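PDB 4H6Q: proline dehydrogenase from Deinococcus radiodurans, which oxidises L-proline to (S)-1-pyrroline-5-carboxylate, passing electrons through FAD to a quinone, in the first step of proline breakdown to glutamate. Local coordinates for residues A[189-193]-A[209-213]; A[237-241]-A[254-258]; A[249-253]-A[273-277]. All coordinates share one frame; numbering follows the deposited sequence.

Contact 1 of 3, residues A[189-193]-A[209-213]; sequences RMVKG and VDQNY. With FAD (flavin-adenine dinucleotide), chain C.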
loop_
_atom_site.group_PDB
_atom_site.type_symbol
_atom_site.label_atom_id
_atom_site.label_comp_id
_atom_site.label_asym_id
_atom_site.label_seq_id
_atom_site.Cartn_x
_atom_site.Cartn_y
_atom_site.Cartn_z
ATOM N N ARG A 189 6.179 -4.596 1.079
ATOM C CA ARG A 189 5.698 -4.472 -0.294
ATOM C C ARG A 189 6.797 -3.809 -1.144
ATOM O O ARG A 189 7.269 -2.729 -0.779
ATOM C CB ARG A 189 4.450 -3.592 -0.285
ATOM C CG ARG A 189 3.841 -3.392 -1.711
ATOM C CD ARG A 189 2.920 -2.155 -1.775
ATOM N NE ARG A 189 1.790 -2.343 -0.875
ATOM C CZ ARG A 189 1.155 -1.364 -0.215
ATOM N NH1 ARG A 189 0.204 -1.713 0.667
ATOM N NH2 ARG A 189 1.428 -0.077 -0.491
ATOM N N MET A 190 7.230 -4.449 -2.224
ATOM C CA MET A 190 8.174 -3.849 -3.164
ATOM C C MET A 190 7.400 -3.200 -4.288
ATOM O O MET A 190 6.507 -3.845 -4.875
ATOM C CB MET A 190 9.118 -4.892 -3.741
ATOM C CG MET A 190 9.843 -5.725 -2.644
ATOM S SD MET A 190 10.614 -4.663 -1.398
ATOM C CE MET A 190 11.253 -5.951 -0.320
ATOM N N VAL A 191 7.713 -1.917 -4.565
ATOM C CA VAL A 191 7.049 -1.159 -5.635
ATOM C C VAL A 191 8.154 -0.496 -6.443
ATOM O O VAL A 191 9.301 -0.417 -5.984
ATOM C CB VAL A 191 6.102 -0.068 -5.055
ATOM C CG1 VAL A 191 5.071 -0.709 -4.130
ATOM C CG2 VAL A 191 6.864 1.026 -4.301
ATOM N N LYS A 192 7.831 0.008 -7.634
ATOM C CA LYS A 192 8.798 0.807 -8.418
ATOM C C LYS A 192 8.982 2.198 -7.802
ATOM O O LYS A 192 10.124 2.605 -7.547
ATOM C CB LYS A 192 8.391 0.856 -9.902
ATOM C CG LYS A 192 8.472 -0.512 -10.572
ATOM C CD LYS A 192 8.300 -0.399 -12.098
ATOM C CE LYS A 192 8.153 -1.819 -12.695
ATOM N NZ LYS A 192 8.309 -1.735 -14.199
ATOM N N GLY A 193 7.910 2.939 -7.587
ATOM C CA GLY A 193 7.985 4.263 -6.983
ATOM C C GLY A 193 7.067 5.253 -7.673
ATOM O O GLY A 193 7.095 5.348 -8.894
ATOM N N VAL A 209 15.657 0.826 -12.566
ATOM C CA VAL A 209 14.494 0.690 -11.675
ATOM C C VAL A 209 13.980 -0.734 -11.700
ATOM O O VAL A 209 13.683 -1.323 -10.638
ATOM C CB VAL A 209 13.361 1.653 -12.086
ATOM C CG1 VAL A 209 12.131 1.463 -11.166
ATOM C CG2 VAL A 209 13.859 3.084 -11.991
ATOM N N ASP A 210 13.855 -1.302 -12.900
ATOM C CA ASP A 210 13.299 -2.657 -13.049
ATOM C C ASP A 210 14.247 -3.755 -12.517
ATOM O O ASP A 210 13.776 -4.749 -11.935
ATOM C CB ASP A 210 12.945 -2.946 -14.514
ATOM C CG ASP A 210 11.770 -2.109 -15.005
ATOM O OD1 ASP A 210 11.079 -1.469 -14.161
ATOM O OD2 ASP A 210 11.554 -2.088 -16.257
ATOM N N GLN A 211 15.553 -3.611 -12.742
ATOM C CA GLN A 211 16.508 -4.552 -12.192
ATOM C C GLN A 211 16.551 -4.485 -10.673
ATOM O O GLN A 211 16.603 -5.523 -9.988
ATOM C CB GLN A 211 17.903 -4.337 -12.763
ATOM C CG GLN A 211 18.755 -5.580 -12.560
ATOM C CD GLN A 211 18.063 -6.887 -13.098
ATOM O OE1 GLN A 211 17.371 -6.899 -14.151
ATOM N NE2 GLN A 211 18.252 -7.969 -12.373
ATOM N N ASN A 212 16.522 -3.262 -10.147
ATOM C CA ASN A 212 16.597 -3.075 -8.698
ATOM C C ASN A 212 15.340 -3.643 -8.045
ATOM O O ASN A 212 15.399 -4.139 -6.914
ATOM C CB ASN A 212 16.793 -1.595 -8.333
ATOM C CG ASN A 212 17.385 -1.427 -6.964
ATOM O OD1 ASN A 212 18.386 -2.079 -6.639
ATOM N ND2 ASN A 212 16.818 -0.537 -6.152
ATOM N N TYR A 213 14.205 -3.577 -8.757
ATOM C CA TYR A 213 12.969 -4.189 -8.292
ATOM C C TYR A 213 13.155 -5.687 -8.060
ATOM O O TYR A 213 12.795 -6.236 -6.978
ATOM C CB TYR A 213 11.830 -3.903 -9.285
ATOM C CG TYR A 213 10.472 -4.326 -8.759
ATOM C CD1 TYR A 213 9.619 -3.406 -8.168
ATOM C CD2 TYR A 213 10.048 -5.680 -8.833
ATOM C CE1 TYR A 213 8.364 -3.786 -7.664
ATOM C CE2 TYR A 213 8.822 -6.051 -8.351
ATOM C CZ TYR A 213 7.996 -5.123 -7.756
ATOM O OH TYR A 213 6.789 -5.543 -7.233
HETATM P PA FAD C . 5.000 0.279 -14.892
HETATM O O1A FAD C . 6.368 -0.103 -15.465
HETATM O O2A FAD C . 4.744 1.701 -14.604
HETATM O O5B FAD C . 3.825 -0.182 -15.706
HETATM C C5B FAD C . 3.732 -1.539 -16.110
HETATM C C4B FAD C . 2.490 -1.832 -16.926
HETATM O O4B FAD C . 1.400 -1.880 -16.034
HETATM C C3B FAD C . 2.124 -0.765 -17.894
HETATM O O3B FAD C . 2.824 -0.818 -19.127
HETATM C C2B FAD C . 0.666 -0.991 -18.020
HETATM O O2B FAD C . 0.369 -2.148 -18.772
HETATM C C1B FAD C . 0.291 -1.239 -16.595
HETATM N N9A FAD C . -0.000 -0.022 -15.837
HETATM C C8A FAD C . 0.672 0.434 -14.704
HETATM N N7A FAD C . 0.151 1.574 -14.248
HETATM C C5A FAD C . -0.926 1.878 -15.075
HETATM C C6A FAD C . -1.838 2.917 -15.117
HETATM N N6A FAD C . -1.820 3.967 -14.150
HETATM N N1A FAD C . -2.763 2.910 -16.090
HETATM C C2A FAD C . -2.825 1.930 -17.015
HETATM N N3A FAD C . -1.962 0.902 -17.029
HETATM C C4A FAD C . -1.039 0.867 -16.073
HETATM N N1 FAD C . 4.611 3.411 -4.890
HETATM C C2 FAD C . 5.021 4.182 -3.847
HETATM O O2 FAD C . 5.940 5.084 -4.101
HETATM N N3 FAD C . 4.534 4.034 -2.577
HETATM C C4 FAD C . 3.571 3.076 -2.283
HETATM O O4 FAD C . 3.088 2.958 -1.029
HETATM C C4X FAD C . 3.089 2.224 -3.372
HETATM N N5 FAD C . 2.140 1.260 -3.143
HETATM C C5X FAD C . 1.766 0.472 -4.208
HETATM C C6 FAD C . 0.805 -0.531 -4.005
HETATM C C7 FAD C . 0.425 -1.376 -5.079
HETATM C C7M FAD C . -0.619 -2.469 -4.860
HETATM C C8 FAD C . 1.028 -1.188 -6.346
HETATM C C8M FAD C . 0.660 -2.066 -7.511
HETATM C C9 FAD C . 1.962 -0.159 -6.546
HETATM C C9A FAD C . 2.342 0.647 -5.491
HETATM N N10 FAD C . 3.308 1.647 -5.716
HETATM C C10 FAD C . 3.677 2.445 -4.662
HETATM C "C1'" FAD C . 3.953 1.831 -7.007
HETATM C "C2'" FAD C . 3.427 2.921 -7.887
HETATM O "O2'" FAD C . 2.036 3.020 -7.604
HETATM C "C3'" FAD C . 4.011 2.398 -9.222
HETATM O "O3'" FAD C . 5.210 2.989 -9.625
HETATM C "C4'" FAD C . 3.093 2.277 -10.374
HETATM O "O4'" FAD C . 2.094 1.420 -9.947
HETATM C "C5'" FAD C . 3.866 1.694 -11.549
HETATM O "O5'" FAD C . 3.176 0.581 -12.028
HETATM P P FAD C . 3.893 -0.807 -12.335
HETATM O O1P FAD C . 4.848 -1.418 -11.266
HETATM O O2P FAD C . 2.732 -1.649 -12.928
HETATM O O3P FAD C . 4.799 -0.583 -13.653
#
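Lys192 and Asp210 form a salt bridge at the C-terminal mouth of a beta8-alpha8 barrel, where strand 188-191 runs out beside helix 206-222 of its own beta-alpha-beta unit. Lys192 NZ lies 2.8 Å from Asp210 OD1, reaching the oxygen from above the carboxylate plane, 43° out of it. Lys192 NZ also donates to FAD O1A, again at 2.8 Å, so one amine joins a pyrophosphate oxygen to the helix; Asp233 adds a second carboxylate. Beyond CG the lysine chain is extended, which carries NZ that far, while Lys192 CG passes 3.9 Å from Tyr213 CD1, the two side chains crossing near a right angle. Tyr213 turns a ring edge to the strand: Val191 C lies in the ring plane, 3.5 Å from Tyr213 CE1. Tyr213 CG stands anti to the backbone N (chi1 -171°), and from there the ring reaches the strand, with Tyr213 OH 2.9 Å from Met190 O.

Alternation along the strand sends Val191 and Arg189 to the cofactor. Val191 packs against the isoalloxazine, with Val191 CG2 3.3 Å from FAD N1. Arg189, an active-site residue by similarity, is held by Asp137, Ser98 and Gln257, which together would fix the rotation of its guanidinium. Arg189 NH2 donates to FAD N5 over 3.1 Å, with an N-H...N angle of 137°.

Contact 2 of 3, residues A[237-241]-A[254-258]; sequences IDDVK and FEFQM. With FAD (flavin-adenine dinucleotide), chain C.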
loop_
_atom_site.group_PDB
_atom_site.type_symbol
_atom_site.label_atom_id
_atom_site.label_comp_id
_atom_site.label_asym_id
_atom_site.label_seq_id
_atom_site.Cartn_x
_atom_site.Cartn_y
_atom_site.Cartn_z
ATOM N N ILE A 237 6.493 -9.945 -13.214
ATOM C CA ILE A 237 5.652 -10.989 -12.601
ATOM C C ILE A 237 6.108 -12.375 -13.099
ATOM O O ILE A 237 6.231 -13.320 -12.293
ATOM C CB ILE A 237 4.157 -10.738 -12.930
ATOM C CG1 ILE A 237 3.651 -9.503 -12.154
ATOM C CG2 ILE A 237 3.277 -11.977 -12.662
ATOM C CD1 ILE A 237 2.389 -8.880 -12.663
ATOM N N ASP A 238 6.328 -12.548 -14.404
ATOM C CA ASP A 238 6.758 -13.848 -14.910
ATOM C C ASP A 238 8.120 -14.248 -14.322
ATOM O O ASP A 238 8.351 -15.427 -14.019
ATOM C CB ASP A 238 6.849 -13.858 -16.441
ATOM C CG ASP A 238 5.499 -13.757 -17.121
ATOM O OD1 ASP A 238 4.480 -13.989 -16.451
ATOM O OD2 ASP A 238 5.463 -13.426 -18.335
ATOM N N ASP A 239 9.024 -13.287 -14.145
ATOM C CA ASP A 239 10.346 -13.599 -13.593
ATOM C C ASP A 239 10.226 -13.964 -12.103
ATOM O O ASP A 239 10.966 -14.825 -11.621
ATOM C CB ASP A 239 11.315 -12.425 -13.770
ATOM C CG ASP A 239 12.746 -12.830 -13.597
ATOM O OD1 ASP A 239 13.103 -13.986 -13.911
ATOM O OD2 ASP A 239 13.538 -11.956 -13.199
ATOM N N VAL A 240 9.301 -13.327 -11.373
ATOM C CA VAL A 240 9.063 -13.716 -9.974
ATOM C C VAL A 240 8.518 -15.150 -9.892
ATOM O O VAL A 240 8.960 -15.933 -9.053
ATOM C CB VAL A 240 8.172 -12.704 -9.224
ATOM C CG1 VAL A 240 7.757 -13.252 -7.827
ATOM C CG2 VAL A 240 8.917 -11.358 -9.098
ATOM N N LYS A 241 7.577 -15.508 -10.775
ATOM C CA LYS A 241 7.059 -16.876 -10.806
ATOM C C LYS A 241 8.209 -17.849 -11.017
ATOM O O LYS A 241 8.293 -18.917 -10.362
ATOM C CB LYS A 241 6.030 -17.097 -11.924
ATOM C CG LYS A 241 4.766 -16.283 -11.824
ATOM C CD LYS A 241 3.770 -16.780 -12.845
ATOM C CE LYS A 241 2.634 -15.838 -12.949
ATOM N NZ LYS A 241 1.584 -16.207 -13.948
ATOM N N PHE A 254 4.263 -15.431 -0.124
ATOM C CA PHE A 254 4.349 -14.101 -0.766
ATOM C C PHE A 254 3.056 -13.900 -1.486
ATOM O O PHE A 254 2.286 -14.863 -1.658
ATOM C CB PHE A 254 5.529 -14.026 -1.764
ATOM C CG PHE A 254 5.313 -14.820 -2.981
ATOM C CD1 PHE A 254 4.816 -14.238 -4.136
ATOM C CD2 PHE A 254 5.511 -16.218 -2.969
ATOM C CE1 PHE A 254 4.559 -15.014 -5.292
ATOM C CE2 PHE A 254 5.249 -16.978 -4.098
ATOM C CZ PHE A 254 4.802 -16.399 -5.245
ATOM N N GLU A 255 2.794 -12.681 -1.953
ATOM C CA GLU A 255 1.595 -12.427 -2.765
ATOM C C GLU A 255 1.932 -11.374 -3.795
ATOM O O GLU A 255 2.847 -10.533 -3.593
ATOM C CB GLU A 255 0.406 -11.983 -1.924
ATOM C CG GLU A 255 0.599 -10.637 -1.180
ATOM C CD GLU A 255 -0.362 -10.475 -0.052
ATOM O OE1 GLU A 255 -0.933 -9.360 0.145
ATOM O OE2 GLU A 255 -0.560 -11.472 0.722
ATOM N N PHE A 256 1.194 -11.427 -4.900
ATOM C CA PHE A 256 1.199 -10.329 -5.879
ATOM C C PHE A 256 0.179 -9.304 -5.421
ATOM O O PHE A 256 -0.857 -9.642 -4.830
ATOM C CB PHE A 256 0.826 -10.842 -7.272
ATOM C CG PHE A 256 1.883 -11.712 -7.881
ATOM C CD1 PHE A 256 3.096 -11.168 -8.310
ATOM C CD2 PHE A 256 1.713 -13.099 -7.908
ATOM C CE1 PHE A 256 4.078 -11.984 -8.859
ATOM C CE2 PHE A 256 2.665 -13.909 -8.445
ATOM C CZ PHE A 256 3.878 -13.368 -8.914
ATOM N N GLN A 257 0.468 -8.026 -5.718
ATOM C CA GLN A 257 -0.487 -6.952 -5.435
ATOM C C GLN A 257 -0.614 -6.029 -6.614
ATOM O O GLN A 257 0.361 -5.796 -7.338
ATOM C CB GLN A 257 -0.073 -6.116 -4.208
ATOM C CG GLN A 257 -0.082 -6.938 -2.898
ATOM C CD GLN A 257 0.128 -6.067 -1.663
ATOM O OE1 GLN A 257 0.475 -4.886 -1.779
ATOM N NE2 GLN A 257 -0.045 -6.643 -0.473
ATOM N N MET A 258 -1.847 -5.524 -6.850
ATOM C CA MET A 258 -2.138 -4.627 -7.989
ATOM C C MET A 258 -3.078 -3.542 -7.482
ATOM O O MET A 258 -3.788 -3.733 -6.461
ATOM C CB MET A 258 -2.893 -5.396 -9.083
ATOM C CG MET A 258 -1.999 -6.316 -9.888
ATOM S SD MET A 258 -1.889 -7.935 -9.171
ATOM C CE MET A 258 -0.532 -8.542 -10.208
HETATM P PA FAD C . 5.000 0.279 -14.892
HETATM O O1A FAD C . 6.368 -0.103 -15.465
HETATM O O2A FAD C . 4.744 1.701 -14.604
HETATM O O5B FAD C . 3.825 -0.182 -15.706
HETATM C C5B FAD C . 3.732 -1.539 -16.110
HETATM C C4B FAD C . 2.490 -1.832 -16.926
HETATM O O4B FAD C . 1.400 -1.880 -16.034
HETATM C C3B FAD C . 2.124 -0.765 -17.894
HETATM O O3B FAD C . 2.824 -0.818 -19.127
HETATM C C2B FAD C . 0.666 -0.991 -18.020
HETATM O O2B FAD C . 0.369 -2.148 -18.772
HETATM C C1B FAD C . 0.291 -1.239 -16.595
HETATM N N9A FAD C . -0.000 -0.022 -15.837
HETATM C C8A FAD C . 0.672 0.434 -14.704
HETATM N N7A FAD C . 0.151 1.574 -14.248
HETATM C C5A FAD C . -0.926 1.878 -15.075
HETATM C C6A FAD C . -1.838 2.917 -15.117
HETATM N N6A FAD C . -1.820 3.967 -14.150
HETATM N N1A FAD C . -2.763 2.910 -16.090
HETATM C C2A FAD C . -2.825 1.930 -17.015
HETATM N N3A FAD C . -1.962 0.902 -17.029
HETATM C C4A FAD C . -1.039 0.867 -16.073
HETATM N N1 FAD C . 4.611 3.411 -4.890
HETATM C C2 FAD C . 5.021 4.182 -3.847
HETATM O O2 FAD C . 5.940 5.084 -4.101
HETATM N N3 FAD C . 4.534 4.034 -2.577
HETATM C C4 FAD C . 3.571 3.076 -2.283
HETATM O O4 FAD C . 3.088 2.958 -1.029
HETATM C C4X FAD C . 3.089 2.224 -3.372
HETATM N N5 FAD C . 2.140 1.260 -3.143
HETATM C C5X FAD C . 1.766 0.472 -4.208
HETATM C C6 FAD C . 0.805 -0.531 -4.005
HETATM C C7 FAD C . 0.425 -1.376 -5.079
HETATM C C7M FAD C . -0.619 -2.469 -4.860
HETATM C C8 FAD C . 1.028 -1.188 -6.346
HETATM C C8M FAD C . 0.660 -2.066 -7.511
HETATM C C9 FAD C . 1.962 -0.159 -6.546
HETATM C C9A FAD C . 2.342 0.647 -5.491
HETATM N N10 FAD C . 3.308 1.647 -5.716
HETATM C C10 FAD C . 3.677 2.445 -4.662
HETATM C "C1'" FAD C . 3.953 1.831 -7.007
HETATM C "C2'" FAD C . 3.427 2.921 -7.887
HETATM O "O2'" FAD C . 2.036 3.020 -7.604
HETATM C "C3'" FAD C . 4.011 2.398 -9.222
HETATM O "O3'" FAD C . 5.210 2.989 -9.625
HETATM C "C4'" FAD C . 3.093 2.277 -10.374
HETATM O "O4'" FAD C . 2.094 1.420 -9.947
HETATM C "C5'" FAD C . 3.866 1.694 -11.549
HETATM O "O5'" FAD C . 3.176 0.581 -12.028
HETATM P P FAD C . 3.893 -0.807 -12.335
HETATM O O1P FAD C . 4.848 -1.418 -11.266
HETATM O O2P FAD C . 2.732 -1.649 -12.928
HETATM O O3P FAD C . 4.799 -0.583 -13.653
#
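Within the beta-alpha-beta unit formed by strand 227-230, helix 234-246 and strand 254-259, the helix packs back on the strand that follows it. The short axes run antiparallel at 174°, with a closest approach of 11.0 Å, a spacing filled by apolar side chains. Phe256 has the largest buried area here. Its CG is anti to the carbonyl carbon (chi1 -70°), and the outer end of the ring enters the groove between Ile237, Val240 and Lys241. Ile237 CG2 lies 3.9 Å from Phe256 CE1. Val240 points at the oncoming ring, its CG1 4.0 Å from Phe256 CE1. In the conformer described, Lys241 adds its aliphatic part, Lys241 CG standing 4.2 Å from Phe256 CZ, while the amine turns to Glu273.

Toward the end of the strand, again in the one conformer described for Met258, Ile237 CD1 and Met258 CE meet tip to tip at 3.8 Å. Residues 255 and 257 point to the barrel interior instead. There Gln257 NE2 donates nearly straight to Glu255 OE1, 2.9 Å away at 166°. Gln257 CB also touches the flavin methyl, 3.7 Å from FAD C7M. Alternate residues thus face the helix layer and the cofactor-lined core, the two-sided strand pattern of a TIM barrel.

Contact 3 of 3, residues A[249-253]-A[273-277]; sequences IGKDA and EGYRV
Lys251, Arg276 and Asp252 contribute most of the buried surface where two surface loops meet, one leading into strand 254-259 and the other into strand 277-283. Lys251 lays its aliphatic chain over one face of the Tyr275 ring in a CH-pi contact: Lys251 CD is 4.3 Å from the ring centroid and 26° off its normal. The nearest approach is farther out, with Lys251 CE 3.6 Å from Tyr275 CE1. The chain is extended through CD, with chi3 at -178°, and this keeps CG, CD and CE all within reach of the ring. Tyr275 also touches Phe254, Leu270 and Lys241.

Arg276 points across to the 249-253 turn, extended from CG to NE, and brings the face of its guanidinium to the backbone of Asp252. Asp252 O sits 3.3 Å above the Arg276 guanidinium plane, offset toward the rim and close to NH1, but the angle is too poor for a hydrogen bond; NH1 bonds instead to Tyr226 OH. Asp252 CB also packs near the group, 3.9 Å from Arg276 NH2.

Two waters supply the polar bridge. Both donate to Lys251 O: one lies 2.7 Å from that oxygen and accepts from Arg276 N, while the other also donates to Gly274 O. The surfaces that meet are a type I beta turn, Gly250 to Ala253, and the end of helix 264-272, where Gly274 has positive phi (93°) and completes a Schellman motif. Both lie in alpha-to-beta loops, at the N-terminal end of a TIM barrel's strands.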
loop_
_atom_site.group_PDB
_atom_site.type_symbol
_atom_site.label_atom_id
_atom_site.label_comp_id
_atom_site.label_asym_id
_atom_site.label_seq_id
_atom_site.Cartn_x
_atom_site.Cartn_y
_atom_site.Cartn_z
ATOM N N ILE A 249 10.110 -21.954 -3.204
ATOM C CA ILE A 249 9.370 -21.100 -2.290
ATOM C C ILE A 249 7.871 -21.380 -2.378
ATOM O O ILE A 249 7.311 -21.486 -3.472
ATOM C CB ILE A 249 9.729 -19.643 -2.579
ATOM C CG1 ILE A 249 11.191 -19.410 -2.158
ATOM C CG2 ILE A 249 8.783 -18.655 -1.839
ATOM C CD1 ILE A 249 11.740 -18.096 -2.609
ATOM N N GLY A 250 7.207 -21.551 -1.245
ATOM C CA GLY A 250 5.791 -21.874 -1.300
ATOM C C GLY A 250 4.921 -20.705 -1.754
ATOM O O GLY A 250 5.261 -19.513 -1.532
ATOM N N LYS A 251 3.787 -21.021 -2.390
ATOM C CA LYS A 251 2.846 -20.005 -2.842
ATOM C C LYS A 251 2.031 -19.376 -1.717
ATOM O O LYS A 251 1.249 -18.464 -1.970
ATOM C CB LYS A 251 1.953 -20.564 -3.956
ATOM C CG LYS A 251 2.789 -20.857 -5.231
ATOM C CD LYS A 251 1.919 -21.471 -6.362
ATOM C CE LYS A 251 2.759 -21.780 -7.537
ATOM N NZ LYS A 251 2.571 -23.149 -7.990
ATOM N N ASP A 252 2.282 -19.786 -0.462
ATOM C CA ASP A 252 1.749 -19.140 0.734
ATOM C C ASP A 252 2.746 -18.139 1.337
ATOM O O ASP A 252 2.435 -17.491 2.362
ATOM C CB ASP A 252 1.484 -20.213 1.794
ATOM C CG ASP A 252 2.787 -21.020 2.164
ATOM O OD1 ASP A 252 3.521 -21.534 1.245
ATOM O OD2 ASP A 252 3.056 -21.183 3.401
ATOM N N ALA A 253 3.936 -18.011 0.739
ATOM C CA ALA A 253 5.013 -17.215 1.359
ATOM C C ALA A 253 5.141 -15.797 0.803
ATOM O O ALA A 253 6.047 -15.050 1.215
ATOM C CB ALA A 253 6.337 -17.957 1.187
ATOM N N GLU A 273 -4.262 -19.620 -10.907
ATOM C CA GLU A 273 -3.041 -20.425 -10.880
ATOM C C GLU A 273 -2.638 -20.758 -9.443
ATOM O O GLU A 273 -1.681 -21.509 -9.243
ATOM C CB GLU A 273 -1.897 -19.649 -11.573
ATOM C CG GLU A 273 -2.116 -19.551 -13.049
ATOM C CD GLU A 273 -1.066 -18.720 -13.779
ATOM O OE1 GLU A 273 -0.241 -18.078 -13.115
ATOM O OE2 GLU A 273 -1.073 -18.704 -15.039
ATOM N N GLY A 274 -3.349 -20.234 -8.437
ATOM C CA GLY A 274 -3.028 -20.575 -7.046
ATOM C C GLY A 274 -2.063 -19.601 -6.396
ATOM O O GLY A 274 -1.633 -19.869 -5.266
ATOM N N TYR A 275 -1.712 -18.482 -7.051
ATOM C CA TYR A 275 -0.952 -17.434 -6.349
ATOM C C TYR A 275 -1.870 -16.593 -5.489
ATOM O O TYR A 275 -3.061 -16.417 -5.803
ATOM C CB TYR A 275 -0.222 -16.538 -7.359
ATOM C CG TYR A 275 0.809 -17.292 -8.169
ATOM C CD1 TYR A 275 2.072 -17.607 -7.616
ATOM C CD2 TYR A 275 0.511 -17.762 -9.429
ATOM C CE1 TYR A 275 2.992 -18.302 -8.340
ATOM C CE2 TYR A 275 1.432 -18.488 -10.173
ATOM C CZ TYR A 275 2.666 -18.767 -9.638
ATOM O OH TYR A 275 3.578 -19.494 -10.395
ATOM N N ARG A 276 -1.350 -16.057 -4.413
ATOM C CA ARG A 276 -2.083 -15.045 -3.661
ATOM C C ARG A 276 -2.048 -13.726 -4.428
ATOM O O ARG A 276 -0.981 -13.308 -4.896
ATOM C CB ARG A 276 -1.418 -14.816 -2.310
ATOM C CG ARG A 276 -1.585 -16.004 -1.350
ATOM C CD ARG A 276 -0.857 -15.763 -0.019
ATOM N NE ARG A 276 -1.195 -16.863 0.907
ATOM C CZ ARG A 276 -0.966 -16.812 2.212
ATOM N NH1 ARG A 276 -0.362 -15.731 2.704
ATOM N NH2 ARG A 276 -1.325 -17.828 3.007
ATOM N N VAL A 277 -3.202 -13.053 -4.471
ATOM C CA VAL A 277 -3.317 -11.736 -5.085
ATOM C C VAL A 277 -4.105 -10.852 -4.122
ATOM O O VAL A 277 -5.154 -11.255 -3.613
ATOM C CB VAL A 277 -4.065 -11.781 -6.429
ATOM C CG1 VAL A 277 -4.152 -10.365 -7.066
ATOM C CG2 VAL A 277 -3.437 -12.782 -7.397
HETATM O O HOH W 1 1.434 -16.588 -3.960
HETATM O O HOH W 2 -1.535 -19.473 -2.576
#

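How the contacts relate
From the N terminus, contact 1 comes first: it closes the loop between strand 188-191 and helix 206-222, and it is complete before the others begin. Contacts 2 and 3 cross, their segments alternating as 237-241, 249-253, 254-258 and 273-277. Contact 2 closes helix 234-246 onto the strand after it; contact 3 joins the turn leading into that strand to the loop leading into the next. Contacts 2 and 3 touch through a Lys241 NZ to Glu273 OE1 salt bridge of 2.7 Å and a probable backbone bond from Phe256 N to Arg276 O. Contacts 1 and 2 share the barrel sheet and FAD; contact 3, at the surface, does not touch contact 1.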